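Local coordinates for protein glutamate racemase (Campylobacter jejuni, PDB 3UHF) that belongs to the Asp/Glu/hydantoin racemase family of two-lobed alpha/beta proteins and holds D-glutamic acid in a pocket between its parallel sheets, at residues A[52-57]-A[250-255]; A[29-34]-A[92-97]; A[132-137]-A[193-198]; A[116-121]-A[150-155]. All blocks are in the same frame, centred on the assembly; numbering follows the deposited sequence. Where two conformers were deposited one is given.

Contact 1. Residues A[52-57]-A[250-255]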
loop_
_atom_site.group_PDB
_atom_site.type_symbol
_atom_site.label_atom_id
_atom_site.label_comp_id
_atom_site.label_asym_id
_atom_site.label_seq_id
_atom_site.Cartn_x
_atom_site.Cartn_y
_atom_site.Cartn_z
ATOM N N ILE A 52 15.978 5.070 -0.567
ATOM C CA ILE A 52 14.625 4.941 -1.084
ATOM C C ILE A 52 14.136 6.290 -1.607
ATOM O O ILE A 52 14.207 7.300 -0.900
ATOM C CB ILE A 52 13.649 4.449 -0.005
ATOM C CG1 ILE A 52 14.116 3.117 0.597
ATOM C CG2 ILE A 52 12.254 4.305 -0.588
ATOM C CD1 ILE A 52 13.209 2.593 1.693
ATOM N N ILE A 53 13.669 6.303 -2.851
ATOM C CA ILE A 53 13.091 7.507 -3.444
ATOM C C ILE A 53 11.582 7.355 -3.434
ATOM O O ILE A 53 11.050 6.472 -4.105
ATOM C CB ILE A 53 13.542 7.699 -4.912
ATOM C CG1 ILE A 53 15.065 7.542 -5.059
ATOM C CG2 ILE A 53 13.053 9.042 -5.463
ATOM C CD1 ILE A 53 15.875 8.479 -4.208
ATOM N N TYR A 54 10.899 8.206 -2.665
ATOM C CA TYR A 54 9.435 8.203 -2.586
ATOM C C TYR A 54 8.871 9.313 -3.471
ATOM O O TYR A 54 9.354 10.438 -3.444
ATOM C CB TYR A 54 8.969 8.414 -1.135
ATOM C CG TYR A 54 7.466 8.339 -0.928
ATOM C CD1 TYR A 54 6.853 7.147 -0.545
ATOM C CD2 TYR A 54 6.657 9.461 -1.110
ATOM C CE1 TYR A 54 5.485 7.070 -0.348
ATOM C CE2 TYR A 54 5.275 9.389 -0.916
ATOM C CZ TYR A 54 4.702 8.191 -0.537
ATOM O OH TYR A 54 3.344 8.094 -0.336
ATOM N N TYR A 55 7.865 8.975 -4.268
ATOM C CA TYR A 55 7.179 9.959 -5.090
ATOM C C TYR A 55 5.684 9.789 -4.895
ATOM O O TYR A 55 5.150 8.687 -5.059
ATOM C CB TYR A 55 7.533 9.793 -6.570
ATOM C CG TYR A 55 6.745 10.708 -7.503
ATOM C CD1 TYR A 55 6.846 12.091 -7.409
ATOM C CD2 TYR A 55 5.927 10.185 -8.489
ATOM C CE1 TYR A 55 6.130 12.930 -8.267
ATOM C CE2 TYR A 55 5.217 11.002 -9.350
ATOM C CZ TYR A 55 5.316 12.375 -9.234
ATOM O OH TYR A 55 4.603 13.178 -10.102
ATOM N N GLY A 56 5.010 10.878 -4.527
ATOM C CA GLY A 56 3.572 10.849 -4.345
ATOM C C GLY A 56 2.928 11.837 -5.304
ATOM O O GLY A 56 3.389 12.967 -5.415
ATOM N N ASP A 57 1.886 11.408 -6.015
ATOM C CA ASP A 57 1.256 12.275 -7.027
ATOM C C ASP A 57 0.210 13.185 -6.375
ATOM O O ASP A 57 -0.979 13.164 -6.710
ATOM C CB ASP A 57 0.629 11.430 -8.140
ATOM C CG ASP A 57 0.140 12.268 -9.315
ATOM O OD1 ASP A 57 0.483 13.478 -9.395
ATOM O OD2 ASP A 57 -0.583 11.706 -10.166
ATOM N N LEU A 250 16.509 8.658 2.729
ATOM C CA LEU A 250 15.190 8.880 2.152
ATOM C C LEU A 250 15.173 10.165 1.333
ATOM O O LEU A 250 15.738 11.177 1.748
ATOM C CB LEU A 250 14.129 8.969 3.253
ATOM C CG LEU A 250 13.932 7.774 4.187
ATOM C CD1 LEU A 250 12.791 8.048 5.161
ATOM C CD2 LEU A 250 13.653 6.528 3.382
ATOM N N HIS A 251 14.531 10.118 0.170
ATOM C CA HIS A 251 14.312 11.316 -0.635
ATOM C C HIS A 251 12.840 11.386 -0.993
ATOM O O HIS A 251 12.260 10.392 -1.429
ATOM C CB HIS A 251 15.143 11.278 -1.913
ATOM C CG HIS A 251 16.619 11.263 -1.671
ATOM N ND1 HIS A 251 17.313 12.374 -1.245
ATOM C CD2 HIS A 251 17.531 10.270 -1.785
ATOM C CE1 HIS A 251 18.591 12.067 -1.112
ATOM N NE2 HIS A 251 18.750 10.797 -1.435
ATOM N N PHE A 252 12.242 12.561 -0.806
ATOM C CA PHE A 252 10.819 12.746 -1.063
ATOM C C PHE A 252 10.576 13.679 -2.236
ATOM O O PHE A 252 11.159 14.762 -2.311
ATOM C CB PHE A 252 10.137 13.302 0.188
ATOM C CG PHE A 252 10.171 12.359 1.347
ATOM C CD1 PHE A 252 11.167 12.454 2.309
ATOM C CD2 PHE A 252 9.208 11.367 1.470
ATOM C CE1 PHE A 252 11.202 11.573 3.376
ATOM C CE2 PHE A 252 9.240 10.478 2.536
ATOM C CZ PHE A 252 10.244 10.580 3.486
ATOM N N TYR A 253 9.707 13.253 -3.143
ATOM C CA TYR A 253 9.250 14.099 -4.238
ATOM C C TYR A 253 7.733 14.066 -4.333
ATOM O O TYR A 253 7.105 13.076 -3.969
ATOM C CB TYR A 253 9.861 13.636 -5.553
ATOM C CG TYR A 253 11.372 13.702 -5.567
ATOM C CD1 TYR A 253 12.032 14.839 -6.019
ATOM C CD2 TYR A 253 12.139 12.629 -5.132
ATOM C CE1 TYR A 253 13.417 14.902 -6.036
ATOM C CE2 TYR A 253 13.529 12.682 -5.148
ATOM C CZ TYR A 253 14.160 13.818 -5.598
ATOM O OH TYR A 253 15.538 13.873 -5.619
ATOM N N ALA A 254 7.136 15.154 -4.809
ATOM C CA ALA A 254 5.695 15.176 -4.972
ATOM C C ALA A 254 5.315 16.107 -6.104
ATOM O O ALA A 254 6.032 17.071 -6.395
ATOM C CB ALA A 254 5.006 15.604 -3.669
ATOM N N SER A 255 4.183 15.830 -6.739
ATOM C CA SER A 255 3.737 16.667 -7.848
ATOM C C SER A 255 3.114 17.979 -7.365
ATOM O O SER A 255 2.788 18.853 -8.172
ATOM C CB SER A 255 2.783 15.900 -8.759
ATOM O OG SER A 255 1.697 15.364 -8.027
#
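I52-G56 and L250-A254 run side by side as parallel strands. Four backbone bonds alternate regularly: H251 N to I52 O, Y54 N to H251 O (2.9 Å), Y253 N to Y54 O and G56 N to Y253 O. A fifth, S255 N to G56 O, is longer at 3.3 Å. Between them lie CA-H...O contacts, the tightest from A254 CA to G56 O at 3.2 Å. Strand 249-254 is the outermost of the five-stranded parallel sheet, paired along this side with strand 51-56; helices 37-45 and 258-268 cover the face bearing I52, Y54, L250 and F252, as in a parallel alpha/beta sheet.

Side-chain contacts differ on the two faces. On one, I53 splits its branches: CD1 lies 3.4 Å from H251 CD2, while chi1 of -48° sets CG2 anti to the backbone N and 3.7 Å from Y253 CE2. Y55 stacks on F81 from the same face. On the other, Y54 CB touches F252 CD2 (3.9 Å); the hydroxyl of Y54 bonds to G33 O.

The polar end lies just beyond the strands. S255 OG donates to D57 OD1 (2.6 Å), which accepts through its lone pair facing away from OD2, and S255 OG also bonds to A59 N. D57 OD2 is held by R60 and Y63.

Contact 2. Residues A[29-34]-A[92-97]. With DGL (D-glutamic acid), chain C.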
loop_
_atom_site.group_PDB
_atom_site.type_symbol
_atom_site.label_atom_id
_atom_site.label_comp_id
_atom_site.label_asym_id
_atom_site.label_seq_id
_atom_site.Cartn_x
_atom_site.Cartn_y
_atom_site.Cartn_z
ATOM N N VAL A 29 9.663 4.123 -4.473
ATOM C CA VAL A 29 8.344 3.813 -3.950
ATOM C C VAL A 29 7.372 4.824 -4.517
ATOM O O VAL A 29 7.566 6.024 -4.359
ATOM C CB VAL A 29 8.310 3.855 -2.414
ATOM C CG1 VAL A 29 6.873 3.711 -1.907
ATOM C CG2 VAL A 29 9.202 2.751 -1.836
ATOM N N PHE A 30 6.344 4.343 -5.204
ATOM C CA PHE A 30 5.349 5.242 -5.775
ATOM C C PHE A 30 4.000 5.135 -5.066
ATOM O O PHE A 30 3.530 4.035 -4.766
ATOM C CB PHE A 30 5.137 4.965 -7.265
ATOM C CG PHE A 30 3.971 5.734 -7.850
ATOM C CD1 PHE A 30 4.032 7.113 -7.963
ATOM C CD2 PHE A 30 2.813 5.083 -8.238
ATOM C CE1 PHE A 30 2.947 7.837 -8.475
ATOM C CE2 PHE A 30 1.734 5.793 -8.750
ATOM C CZ PHE A 30 1.810 7.173 -8.873
ATOM N N ASP A 31 3.363 6.280 -4.825
ATOM C CA ASP A 31 1.994 6.274 -4.339
ATOM C C ASP A 31 1.211 7.430 -4.964
ATOM O O ASP A 31 1.799 8.375 -5.484
ATOM C CB ASP A 31 1.947 6.374 -2.816
ATOM C CG ASP A 31 0.521 6.362 -2.277
ATOM O OD1 ASP A 31 -0.217 5.399 -2.582
ATOM O OD2 ASP A 31 0.138 7.323 -1.579
ATOM N N SER A 32 -0.110 7.341 -4.927
ATOM C CA SER A 32 -0.950 8.422 -5.440
ATOM C C SER A 32 -0.763 9.700 -4.637
ATOM O O SER A 32 -0.971 10.794 -5.149
ATOM C CB SER A 32 -2.424 8.012 -5.420
ATOM O OG SER A 32 -2.855 7.743 -4.091
ATOM N N GLY A 33 -0.366 9.575 -3.375
ATOM C CA GLY A 33 -0.205 10.761 -2.547
ATOM C C GLY A 33 0.625 10.527 -1.302
ATOM O O GLY A 33 1.754 10.052 -1.395
ATOM N N VAL A 34 0.059 10.845 -0.138
ATOM C CA VAL A 34 0.783 10.697 1.125
ATOM C C VAL A 34 0.508 9.374 1.822
ATOM O O VAL A 34 1.275 8.980 2.698
ATOM C CB VAL A 34 0.435 11.806 2.133
ATOM C CG1 VAL A 34 0.746 13.158 1.542
ATOM C CG2 VAL A 34 -1.037 11.691 2.552
ATOM N N ILE A 92 5.129 -0.291 -5.956
ATOM C CA ILE A 92 3.878 0.465 -6.057
ATOM C C ILE A 92 3.134 0.299 -4.731
ATOM O O ILE A 92 2.468 -0.711 -4.507
ATOM C CB ILE A 92 3.006 -0.058 -7.218
ATOM C CG1 ILE A 92 3.829 -0.115 -8.517
ATOM C CG2 ILE A 92 1.754 0.800 -7.397
ATOM C CD1 ILE A 92 4.420 1.230 -8.930
ATOM N N ALA A 93 3.292 1.276 -3.838
ATOM C CA ALA A 93 2.687 1.224 -2.507
ATOM C C ALA A 93 1.170 1.282 -2.604
ATOM O O ALA A 93 0.459 0.787 -1.738
ATOM C CB ALA A 93 3.200 2.393 -1.637
ATOM N N CYS A 94 0.689 1.911 -3.667
ATOM C CA CYS A 94 -0.727 2.216 -3.834
ATOM C C CYS A 94 -1.515 0.966 -4.220
ATOM O O CYS A 94 -1.189 0.317 -5.209
ATOM C CB CYS A 94 -0.873 3.270 -4.925
ATOM S SG CYS A 94 -2.573 3.816 -5.201
ATOM N N ASN A 95 -2.547 0.635 -3.447
ATOM C CA ASN A 95 -3.361 -0.530 -3.752
ATOM C C ASN A 95 -4.173 -0.296 -5.014
ATOM O O ASN A 95 -4.439 -1.232 -5.765
ATOM C CB ASN A 95 -4.295 -0.872 -2.587
ATOM C CG ASN A 95 -3.533 -1.172 -1.302
ATOM O OD1 ASN A 95 -3.026 -0.265 -0.646
ATOM N ND2 ASN A 95 -3.450 -2.453 -0.942
ATOM N N THR A 96 -4.575 0.955 -5.239
ATOM C CA THR A 96 -5.373 1.279 -6.415
ATOM C C THR A 96 -4.533 1.132 -7.676
ATOM O O THR A 96 -4.945 0.468 -8.635
ATOM C CB THR A 96 -5.983 2.700 -6.322
ATOM O OG1 THR A 96 -6.885 2.758 -5.205
ATOM C CG2 THR A 96 -6.741 3.035 -7.601
ATOM N N ALA A 97 -3.338 1.724 -7.663
ATOM C CA ALA A 97 -2.401 1.540 -8.765
ATOM C C ALA A 97 -2.051 0.062 -8.958
ATOM O O ALA A 97 -1.908 -0.414 -10.095
ATOM C CB ALA A 97 -1.136 2.359 -8.532
HETATM N N DGL C . -3.232 5.190 -2.375
HETATM C CA DGL C . -4.625 4.774 -2.571
HETATM C C DGL C . -4.771 3.286 -2.296
HETATM O O DGL C . -3.930 2.676 -1.621
HETATM C CB DGL C . -5.562 5.547 -1.644
HETATM C CG DGL C . -5.689 7.025 -2.011
HETATM C CD DGL C . -6.222 7.187 -3.419
HETATM O OE1 DGL C . -5.425 7.515 -4.326
HETATM O OE2 DGL C . -7.431 6.945 -3.622
HETATM O OXT DGL C . -5.750 2.683 -2.715
#
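F30 and I92 form a parallel bridge at the ends of their strands, closed by A93 N bonding to F30 O at 2.9 Å with a bent N-H...O angle of 138°. On the face of F30 and I92, the F30 ring meets A97 CB at its edge, and F30 CB lies against I92 CD1. On the other face V29 CG1 packs on A93 CB at 3.9 Å.

Beyond the bridge the two chains part around D-glutamic acid. This is the usual place for a site in a parallel alpha/beta sheet, at the C-terminal ends of strands, with helix 95-100 starting beside the ligand. C94 is the N-cap of that helix: its SG accepts from A97 N at 3.3 Å, nearly straight at 174°. With SG anti to the backbone N (chi1 -177°), the sulfur also reaches within 3.2 Å of the ligand N.

D31 OD1 lies 3.0 Å from that same ligand N, whereas D31 OD2 accepts from G33 N in an Asx turn, the donor standing above the carboxylate plane; the turn, with a weak bond from G36 N, helps to fix the rotation of the group. S32 OG serves both ends of the ligand, donating to OE1 at 2.6 Å and accepting from N. The alpha-carboxylate is taken by the helix start: N95 N bonds to ligand O, and T96 OG1 donates to OXT at 2.7 Å. T140 and T143 bond to T96 OG1 in turn.

Contact 3. Residues A[132-137]-A[193-198]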
loop_
_atom_site.group_PDB
_atom_site.type_symbol
_atom_site.label_atom_id
_atom_site.label_comp_id
_atom_site.label_asym_id
_atom_site.label_seq_id
_atom_site.Cartn_x
_atom_site.Cartn_y
_atom_site.Cartn_z
ATOM N N ASN A 132 -11.531 -21.879 4.848
ATOM C CA ASN A 132 -12.892 -21.725 5.354
ATOM C C ASN A 132 -13.086 -20.452 6.178
ATOM O O ASN A 132 -14.216 -20.060 6.453
ATOM C CB ASN A 132 -13.284 -22.951 6.181
ATOM C CG ASN A 132 -13.357 -24.207 5.342
ATOM O OD1 ASN A 132 -13.983 -24.214 4.282
ATOM N ND2 ASN A 132 -12.692 -25.269 5.794
ATOM N N LYS A 133 -11.987 -19.816 6.579
ATOM C CA LYS A 133 -12.070 -18.607 7.401
ATOM C C LYS A 133 -12.617 -17.412 6.622
ATOM O O LYS A 133 -12.500 -17.341 5.402
ATOM C CB LYS A 133 -10.711 -18.272 8.017
ATOM C CG LYS A 133 -10.248 -19.273 9.071
ATOM C CD LYS A 133 -11.190 -19.284 10.261
ATOM C CE LYS A 133 -10.867 -20.423 11.213
ATOM N NZ LYS A 133 -9.466 -20.316 11.713
ATOM N N GLU A 134 -13.212 -16.475 7.358
ATOM C CA GLU A 134 -13.859 -15.298 6.784
ATOM C C GLU A 134 -12.868 -14.169 6.523
ATOM O O GLU A 134 -12.112 -13.785 7.413
ATOM C CB GLU A 134 -14.921 -14.779 7.755
ATOM C CG GLU A 134 -15.901 -15.828 8.243
ATOM C CD GLU A 134 -17.185 -15.836 7.444
ATOM O OE1 GLU A 134 -17.407 -14.877 6.671
ATOM O OE2 GLU A 134 -17.962 -16.808 7.578
ATOM N N ILE A 135 -12.894 -13.617 5.315
ATOM C CA ILE A 135 -12.059 -12.473 4.993
ATOM C C ILE A 135 -12.921 -11.267 4.612
ATOM O O ILE A 135 -13.860 -11.387 3.830
ATOM C CB ILE A 135 -11.142 -12.777 3.785
ATOM C CG1 ILE A 135 -10.246 -13.976 4.083
ATOM C CG2 ILE A 135 -10.288 -11.549 3.405
ATOM C CD1 ILE A 135 -9.456 -14.426 2.882
ATOM N N LEU A 136 -12.588 -10.108 5.164
ATOM C CA LEU A 136 -13.177 -8.851 4.711
ATOM C C LEU A 136 -12.062 -8.026 4.070
ATOM O O LEU A 136 -11.024 -7.777 4.692
ATOM C CB LEU A 136 -13.800 -8.089 5.881
ATOM C CG LEU A 136 -14.239 -6.656 5.538
ATOM C CD1 LEU A 136 -15.240 -6.692 4.393
ATOM C CD2 LEU A 136 -14.826 -5.983 6.780
ATOM N N VAL A 137 -12.251 -7.655 2.808
ATOM C CA VAL A 137 -11.303 -6.785 2.131
ATOM C C VAL A 137 -11.922 -5.396 2.083
ATOM O O VAL A 137 -13.035 -5.248 1.594
ATOM C CB VAL A 137 -11.072 -7.235 0.687
ATOM C CG1 VAL A 137 -10.066 -6.317 0.007
ATOM C CG2 VAL A 137 -10.582 -8.688 0.660
ATOM N N ASN A 193 -24.577 -4.688 9.404
ATOM C CA ASN A 193 -24.980 -5.997 8.905
ATOM C C ASN A 193 -23.856 -6.714 8.158
ATOM O O ASN A 193 -24.092 -7.475 7.214
ATOM C CB ASN A 193 -26.231 -5.882 8.030
ATOM C CG ASN A 193 -27.366 -5.174 8.738
ATOM O OD1 ASN A 193 -27.990 -4.271 8.181
ATOM N ND2 ASN A 193 -27.631 -5.575 9.979
ATOM N N ILE A 194 -22.625 -6.452 8.572
ATOM C CA ILE A 194 -21.517 -7.239 8.067
ATOM C C ILE A 194 -21.089 -8.209 9.149
ATOM O O ILE A 194 -21.106 -7.873 10.330
ATOM C CB ILE A 194 -20.332 -6.375 7.595
ATOM C CG1 ILE A 194 -19.627 -7.075 6.446
ATOM C CG2 ILE A 194 -19.343 -6.092 8.720
ATOM C CD1 ILE A 194 -18.238 -6.595 6.228
ATOM N N THR A 195 -20.751 -9.430 8.755
ATOM C CA THR A 195 -20.298 -10.411 9.728
ATOM C C THR A 195 -18.860 -10.096 10.127
ATOM O O THR A 195 -18.097 -9.557 9.326
ATOM C CB THR A 195 -20.410 -11.846 9.188
ATOM O OG1 THR A 195 -19.838 -11.914 7.881
ATOM C CG2 THR A 195 -21.873 -12.273 9.109
ATOM N N THR A 196 -18.497 -10.422 11.362
ATOM C CA THR A 196 -17.148 -10.158 11.853
ATOM C C THR A 196 -16.149 -11.101 11.195
ATOM O O THR A 196 -16.302 -12.314 11.269
ATOM C CB THR A 196 -17.073 -10.314 13.379
ATOM O OG1 THR A 196 -17.979 -9.386 13.991
ATOM C CG2 THR A 196 -15.663 -10.033 13.872
ATOM N N PRO A 197 -15.118 -10.545 10.547
ATOM C CA PRO A 197 -14.213 -11.414 9.789
ATOM C C PRO A 197 -13.074 -11.983 10.633
ATOM O O PRO A 197 -12.725 -11.439 11.682
ATOM C CB PRO A 197 -13.663 -10.470 8.722
ATOM C CG PRO A 197 -13.634 -9.145 9.404
ATOM C CD PRO A 197 -14.837 -9.117 10.315
ATOM N N ASP A 198 -12.499 -13.091 10.173
ATOM C CA ASP A 198 -11.301 -13.625 10.796
ATOM C C ASP A 198 -10.070 -12.826 10.389
ATOM O O ASP A 198 -9.108 -12.715 11.159
ATOM C CB ASP A 198 -11.134 -15.106 10.447
ATOM C CG ASP A 198 -12.279 -15.949 10.980
ATOM O OD1 ASP A 198 -12.365 -16.097 12.217
ATOM O OD2 ASP A 198 -13.095 -16.451 10.171
#
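L136 lays its isobutyl group over I194 and P197. Its two methyls straddle I194 CD1, with L136 CD1 and L136 CD2 both 3.5 Å from it, and its CB rests 3.7 Å from P197 CG. Placing CG anti to the backbone N (chi1 171°) sends the branched end toward I194, and the two side chains cross at a slant. Strand 161-165 adds N162, which touches both L136 and I194.

Two residues earlier, at E134, the contact becomes polar. D198 OD2 accepts from E134 N at 2.8 Å, nearly straight at 169°, through the lone pair facing away from OD1. In return D198 N makes a weak, bent bond to E134 O. The K133 and D198 side chains cross at about a right angle, and K133 CD lies 3.4 Å from D198 OD2; K133 NZ stays 5.1 Å from D198 OD1. The loop after helix 181-191 is thereby fastened to the entry of strand 135-139, just where it becomes strand 199-202, the neighbour of 135-139 in the four-stranded parallel sheet.

D198 thus binds mainly through a backbone N-H; K133 and the long, weak K221 pair may partly offset its negative charge, which the nearby E134 carboxylate would oppose.

Contact 4. Residues A[116-121]-A[150-155]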
loop_
_atom_site.group_PDB
_atom_site.type_symbol
_atom_site.label_atom_id
_atom_site.label_comp_id
_atom_site.label_asym_id
_atom_site.label_seq_id
_atom_site.Cartn_x
_atom_site.Cartn_y
_atom_site.Cartn_z
ATOM N N VAL A 116 1.275 -4.231 -4.068
ATOM C CA VAL A 116 1.024 -4.705 -2.714
ATOM C C VAL A 116 -0.117 -5.720 -2.610
ATOM O O VAL A 116 -0.404 -6.226 -1.527
ATOM C CB VAL A 116 0.743 -3.533 -1.748
ATOM C CG1 VAL A 116 2.020 -2.724 -1.502
ATOM C CG2 VAL A 116 -0.385 -2.632 -2.298
ATOM N N ILE A 117 -0.768 -6.027 -3.725
ATOM C CA ILE A 117 -1.943 -6.892 -3.663
ATOM C C ILE A 117 -1.571 -8.372 -3.498
ATOM O O ILE A 117 -2.109 -9.049 -2.623
ATOM C CB ILE A 117 -2.865 -6.685 -4.879
ATOM C CG1 ILE A 117 -3.414 -5.253 -4.850
ATOM C CG2 ILE A 117 -4.003 -7.686 -4.859
ATOM C CD1 ILE A 117 -4.272 -4.885 -6.042
ATOM N N ASP A 118 -0.665 -8.869 -4.333
ATOM C CA ASP A 118 -0.201 -10.256 -4.218
ATOM C C ASP A 118 0.349 -10.495 -2.809
ATOM O O ASP A 118 -0.013 -11.475 -2.137
ATOM C CB ASP A 118 0.854 -10.533 -5.290
ATOM C CG ASP A 118 1.231 -12.005 -5.398
ATOM O OD1 ASP A 118 0.775 -12.818 -4.564
ATOM O OD2 ASP A 118 1.998 -12.345 -6.331
ATOM N N ALA A 119 1.186 -9.572 -2.348
ATOM C CA ALA A 119 1.748 -9.661 -1.010
ATOM C C ALA A 119 0.678 -9.731 0.078
ATOM O O ALA A 119 0.796 -10.511 1.019
ATOM C CB ALA A 119 2.669 -8.472 -0.760
ATOM N N GLY A 120 -0.345 -8.890 -0.031
ATOM C CA GLY A 120 -1.409 -8.869 0.960
ATOM C C GLY A 120 -2.208 -10.168 0.972
ATOM O O GLY A 120 -2.601 -10.671 2.023
ATOM N N VAL A 121 -2.464 -10.718 -0.206
ATOM C CA VAL A 121 -3.117 -12.027 -0.282
ATOM C C VAL A 121 -2.266 -13.130 0.360
ATOM O O VAL A 121 -2.769 -13.940 1.152
ATOM C CB VAL A 121 -3.472 -12.378 -1.739
ATOM C CG1 VAL A 121 -3.932 -13.827 -1.844
ATOM C CG2 VAL A 121 -4.556 -11.415 -2.242
ATOM N N GLN A 150 -10.352 -10.318 -4.911
ATOM C CA GLN A 150 -11.360 -11.374 -4.967
ATOM C C GLN A 150 -10.878 -12.547 -5.818
ATOM O O GLN A 150 -10.978 -13.706 -5.408
ATOM C CB GLN A 150 -12.691 -10.856 -5.526
ATOM C CG GLN A 150 -13.385 -9.780 -4.689
ATOM C CD GLN A 150 -13.002 -8.376 -5.132
ATOM O OE1 GLN A 150 -11.823 -8.068 -5.258
ATOM N NE2 GLN A 150 -13.998 -7.529 -5.394
ATOM N N LYS A 151 -10.350 -12.240 -7.000
ATOM C CA LYS A 151 -9.895 -13.280 -7.921
ATOM C C LYS A 151 -8.723 -14.078 -7.363
ATOM O O LYS A 151 -8.659 -15.302 -7.530
ATOM C CB LYS A 151 -9.516 -12.683 -9.280
ATOM C CG LYS A 151 -10.710 -12.275 -10.152
ATOM C CD LYS A 151 -10.235 -11.486 -11.376
ATOM C CE LYS A 151 -11.221 -11.566 -12.538
ATOM N NZ LYS A 151 -12.407 -10.686 -12.364
ATOM N N ARG A 152 -7.789 -13.392 -6.720
ATOM C CA ARG A 152 -6.648 -14.090 -6.136
ATOM C C ARG A 152 -7.101 -15.021 -5.020
ATOM O O ARG A 152 -6.728 -16.192 -4.992
ATOM C CB ARG A 152 -5.597 -13.101 -5.626
ATOM C CG ARG A 152 -4.887 -12.336 -6.729
ATOM C CD ARG A 152 -3.804 -11.422 -6.165
ATOM N NE ARG A 152 -2.977 -10.843 -7.224
ATOM C CZ ARG A 152 -1.930 -11.455 -7.767
ATOM N NH1 ARG A 152 -1.579 -12.665 -7.354
ATOM N NH2 ARG A 152 -1.233 -10.863 -8.726
ATOM N N LEU A 153 -7.919 -14.504 -4.114
ATOM C CA LEU A 153 -8.408 -15.297 -2.987
ATOM C C LEU A 153 -9.244 -16.492 -3.460
ATOM O O LEU A 153 -9.071 -17.623 -2.986
ATOM C CB LEU A 153 -9.225 -14.403 -2.055
ATOM C CG LEU A 153 -8.324 -13.461 -1.250
ATOM C CD1 LEU A 153 -9.131 -12.345 -0.606
ATOM C CD2 LEU A 153 -7.566 -14.254 -0.201
ATOM N N LEU A 154 -10.132 -16.252 -4.418
ATOM C CA LEU A 154 -10.926 -17.343 -4.988
ATOM C C LEU A 154 -10.059 -18.414 -5.641
ATOM O O LEU A 154 -10.354 -19.610 -5.545
ATOM C CB LEU A 154 -11.938 -16.801 -6.008
ATOM C CG LEU A 154 -13.091 -15.971 -5.431
ATOM C CD1 LEU A 154 -13.983 -15.440 -6.553
ATOM C CD2 LEU A 154 -13.906 -16.775 -4.430
ATOM N N SER A 155 -8.981 -18.000 -6.298
ATOM C CA SER A 155 -8.115 -18.959 -6.981
ATOM C C SER A 155 -7.376 -19.831 -5.974
ATOM O O SER A 155 -6.846 -20.884 -6.326
ATOM C CB SER A 155 -7.111 -18.251 -7.890
ATOM O OG SER A 155 -6.078 -17.652 -7.130
#
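R152 reaches from helix 148-155 across to helix 117-128, touching it through CB, CD, NE and the guanidinium group. CB lies 3.9 Å from V121 CG2, with V121 CG1 a little farther off. From there the side chain runs extended to NE, which places CD against I117 CG2 and V121 CG2, each 4.0 Å away. I117 comes at about a right angle to the arginine. NE sits near I117 CG2 too, and close to the backbone at D118 CA.

In the modelled conformers of R152 and D118, each deposited in two, the guanidinium ends flat against the aspartate. D118 CB stands 3.7 Å above its plane, over the centre and near CZ and NH2, and the carboxylate plane is tilted only 19° from it, so the two groups are stacked. D118 CG approaches NH1 at 3.5 Å, while D118 OD1 is 3.7 Å from R152 NH1, a long and tentative salt bridge without an N-H aimed at the oxygen.

One residue on, at L153, CD2 meets V121 CG1 at 4.0 Å. The helix segments cross at -40° with their axes 10.2 Å apart, a separation that R152 bridges. Helix 117-128 leads into strand 135-139 of the four-stranded parallel sheet, and helix 148-155 precedes strand 161-165 of the same sheet. Y149, from helix 148-155, also touches I117 and V121, extending the apolar layer.

With the oxygens out of the guanidinium plane, the attraction in these conformers probably rests on charge and on the stacking of flat groups; it should depend less on exact direction than a hydrogen-bonded pair would.

How the contacts relate
Contact 2 is the wholly buried one and is the part that holds the ligand; contact 4 buries its aliphatic side chains but keeps its charged pair partly exposed, and contacts 1 and 3 are partly buried. Contacts 1 and 2 belong to the five-stranded sheet, where strands 51-56 and 26-31 are neighbours, and they meet through Y54 and G33. Contact 3 joins the other sheet, and I135 and V137 of its strand pack on L153 of contact 4. V116 of contact 4 touches the backbone of I92 and A93. Backbone bonding dominates contact 1, ligand bonds contact 2, an apolar cluster beside a backbone-to-carboxylate bond contact 3 and a stacked charge pair contact 4.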